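Side-chain contact in putative oxidoreductase (Bacteroides fragilis NCTC 9343, PDB 3EOF), which binds flavin mononucleotide as a two-chain member of the nitroreductase family and probably acts as an FMN-dependent oxidoreductase: residues M140-A144 with L145-E149. Sequence-based numbering, arbitrary orientation.
Sequences MIIDA and LHLPE
Leu145 N bonds to Ile141 O at 2.9 Å, an i to i-4 hydrogen bond of helix 138-145. Ile142 O receives Leu147 N at 3.0 Å, on a lone pair in the carbonyl plane. The N-H of His146 makes a weak bond to Asp143 O. Positive phi at His146 (57°) ends the helix and brings Leu147 back against its last turn. This is a Schellman motif, closing the C-terminal end of the helix, with apolar contact between Ile142 and Leu147. These two side chains cross at about a right angle, and Ile142 CG1 lies 4.0 Å from Leu147 CD1. Ile141 and Leu145 instead run side by side and point the same way. Chi1 of -64° swings Ile141 CG2 to the carbonyl side, 3.7 Å from Leu145 CD1. The exposed His146 ring has Ala144 O over one face, toward the rim. Asp143 OD1 is hydrogen-bonded to Gln139 NE2 one turn earlier. Glu181 and Tyr183 of the second subunit pack on Leu145 and Leu147, respectively. Ala144 and Leu145 meet helix 52-58. The buried faces pack on the sheet: Ile141 and Leu145 touch Thr76 of strand 73-80, and Leu147 touches Cys78 there and Pro153 of strand 151-160.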
HETATM    1  N   MSE A 140      -4.564  -3.362 -20.195  1.00 24.35           N
HETATM    2  CA  MSE A 140      -5.442  -4.504 -20.467  1.00 21.91           C
HETATM    3  C   MSE A 140      -6.480  -4.653 -19.395  1.00 18.88           C
HETATM    4  O   MSE A 140      -7.594  -5.041 -19.654  1.00 20.65           O
HETATM    5  CB  MSE A 140      -4.638  -5.788 -20.549  1.00 20.45           C
HETATM    6  CG  MSE A 140      -3.728  -5.889 -21.798  1.00 23.48           C
HETATM    7 SE   MSE A 140      -2.674  -7.539 -21.800  0.75 27.94          SE
HETATM    8  CE  MSE A 140      -3.979  -8.741 -22.123  1.00 27.14           C
ATOM      9  N   ILE A 141      -6.103  -4.387 -18.184  1.00 18.96           N
ATOM     10  CA  ILE A 141      -7.044  -4.463 -17.056  1.00 18.32           C
ATOM     11  C   ILE A 141      -7.982  -3.284 -17.220  1.00 23.83           C
ATOM     12  O   ILE A 141      -9.172  -3.429 -17.049  1.00 25.53           O
ATOM     13  CB  ILE A 141      -6.279  -4.435 -15.742  1.00 20.15           C
ATOM     14  CG1 ILE A 141      -5.414  -5.693 -15.659  1.00 20.80           C
ATOM     15  CG2 ILE A 141      -7.226  -4.388 -14.534  1.00 14.61           C
ATOM     16  CD1 ILE A 141      -4.408  -5.707 -14.540  1.00 15.95           C
ATOM     17  N   ILE A 142      -7.449  -2.109 -17.594  1.00 23.31           N
ATOM     18  CA  ILE A 142      -8.307  -0.948 -17.825  1.00 23.62           C
ATOM     19  C   ILE A 142      -9.384  -1.230 -18.877  1.00 22.79           C
ATOM     20  O   ILE A 142     -10.543  -0.906 -18.672  1.00 21.19           O
ATOM     21  CB  ILE A 142      -7.499   0.295 -18.188  1.00 21.79           C
ATOM     22  CG1 ILE A 142      -6.761   0.795 -16.933  1.00 24.38           C
ATOM     23  CG2 ILE A 142      -8.418   1.363 -18.798  1.00 22.08           C
ATOM     24  CD1 ILE A 142      -5.539   1.649 -17.280  1.00 23.52           C
ATOM     25  N   ASP A 143      -8.972  -1.804 -20.013  1.00 21.68           N
ATOM     26  CA  ASP A 143      -9.868  -2.133 -21.054  1.00 22.33           C
ATOM     27  C   ASP A 143     -10.851  -3.212 -20.569  1.00 23.74           C
ATOM     28  O   ASP A 143     -12.066  -3.125 -20.806  1.00 26.02           O
ATOM     29  CB  ASP A 143      -9.087  -2.671 -22.275  1.00 21.47           C
ATOM     30  CG  ASP A 143      -8.158  -1.643 -22.888  1.00 24.86           C
ATOM     31  OD1 ASP A 143      -8.346  -0.438 -22.650  1.00 26.03           O
ATOM     32  OD2 ASP A 143      -7.246  -2.047 -23.657  1.00 40.55           O
ATOM     33  N   ALA A 144     -10.350  -4.214 -19.855  1.00 23.54           N
ATOM     34  CA  ALA A 144     -11.199  -5.343 -19.442  1.00 20.86           C
ATOM     35  C   ALA A 144     -12.303  -4.942 -18.487  1.00 22.51           C
ATOM     36  O   ALA A 144     -13.461  -5.368 -18.671  1.00 23.27           O
ATOM     37  CB  ALA A 144     -10.351  -6.490 -18.858  1.00 19.45           C
ATOM     38  N   LEU A 145     -11.955  -4.093 -17.520  1.00 19.41           N
ATOM     39  CA  LEU A 145     -12.880  -3.698 -16.458  1.00 23.24           C
ATOM     40  C   LEU A 145     -13.533  -2.355 -16.723  1.00 23.24           C
ATOM     41  O   LEU A 145     -14.297  -1.858 -15.900  1.00 17.67           O
ATOM     42  CB  LEU A 145     -12.166  -3.688 -15.110  1.00 20.04           C
ATOM     43  CG  LEU A 145     -11.388  -4.972 -14.782  1.00 19.22           C
ATOM     44  CD1 LEU A 145     -10.737  -4.879 -13.440  1.00 13.86           C
ATOM     45  CD2 LEU A 145     -12.300  -6.209 -14.893  1.00 16.35           C
ATOM     46  N   HIS A 146     -13.233  -1.776 -17.880  1.00 21.68           N
ATOM     47  CA  HIS A 146     -13.810  -0.497 -18.244  1.00 26.48           C
ATOM     48  C   HIS A 146     -13.543   0.617 -17.222  1.00 25.03           C
ATOM     49  O   HIS A 146     -14.434   1.389 -16.880  1.00 25.19           O
ATOM     50  CB  HIS A 146     -15.325  -0.660 -18.480  1.00 28.99           C
ATOM     51  CG  HIS A 146     -15.645  -1.694 -19.509  1.00 36.91           C
ATOM     52  ND1 HIS A 146     -16.297  -2.869 -19.210  1.00 44.35           N
ATOM     53  CD2 HIS A 146     -15.339  -1.757 -20.827  1.00 44.77           C
ATOM     54  CE1 HIS A 146     -16.414  -3.596 -20.308  1.00 51.60           C
ATOM     55  NE2 HIS A 146     -15.841  -2.942 -21.304  1.00 50.42           N
ATOM     56  N   LEU A 147     -12.289   0.719 -16.799  1.00 25.32           N
ATOM     57  CA  LEU A 147     -11.860   1.709 -15.821  1.00 23.96           C
ATOM     58  C   LEU A 147     -11.665   3.019 -16.579  1.00 24.62           C
ATOM     59  O   LEU A 147     -10.889   3.092 -17.555  1.00 25.02           O
ATOM     60  CB  LEU A 147     -10.568   1.269 -15.136  1.00 22.47           C
ATOM     61  CG  LEU A 147     -10.600  -0.136 -14.530  1.00 15.09           C
ATOM     62  CD1 LEU A 147      -9.221  -0.351 -13.942  1.00 15.16           C
ATOM     63  CD2 LEU A 147     -11.714  -0.263 -13.503  1.00 23.13           C
ATOM     64  N   PRO A 148     -12.448   4.016 -16.220  1.00 24.75           N
ATOM     65  CA  PRO A 148     -12.394   5.283 -16.873  1.00 26.78           C
ATOM     66  C   PRO A 148     -11.288   6.218 -16.320  1.00 27.47           C
ATOM     67  O   PRO A 148     -10.465   5.811 -15.500  1.00 28.23           O
ATOM     68  CB  PRO A 148     -13.805   5.844 -16.600  1.00 26.20           C
ATOM     69  CG  PRO A 148     -14.192   5.316 -15.358  1.00 29.66           C
ATOM     70  CD  PRO A 148     -13.484   4.004 -15.164  1.00 28.34           C
ATOM     71  N   GLU A 149     -11.282   7.475 -16.755  1.00 25.18           N
ATOM     72  CA  GLU A 149     -10.285   8.423 -16.316  1.00 24.24           C
ATOM     73  C   GLU A 149     -10.316   8.613 -14.785  1.00 24.34           C
ATOM     74  O   GLU A 149     -11.358   8.562 -14.177  1.00 24.43           O
ATOM     75  CB  GLU A 149     -10.468   9.733 -17.118  1.00 26.08           C
ATOM     76  CG  GLU A 149      -9.365  10.787 -16.949  1.00 37.51           C
ATOM     77  CD  GLU A 149      -9.473  11.934 -17.956  1.00 30.71           C
ATOM     78  OE1 GLU A 149     -10.051  11.677 -19.037  1.00 34.98           O
ATOM     79  OE2 GLU A 149      -8.954  13.049 -17.654  1.00 44.56           O
TER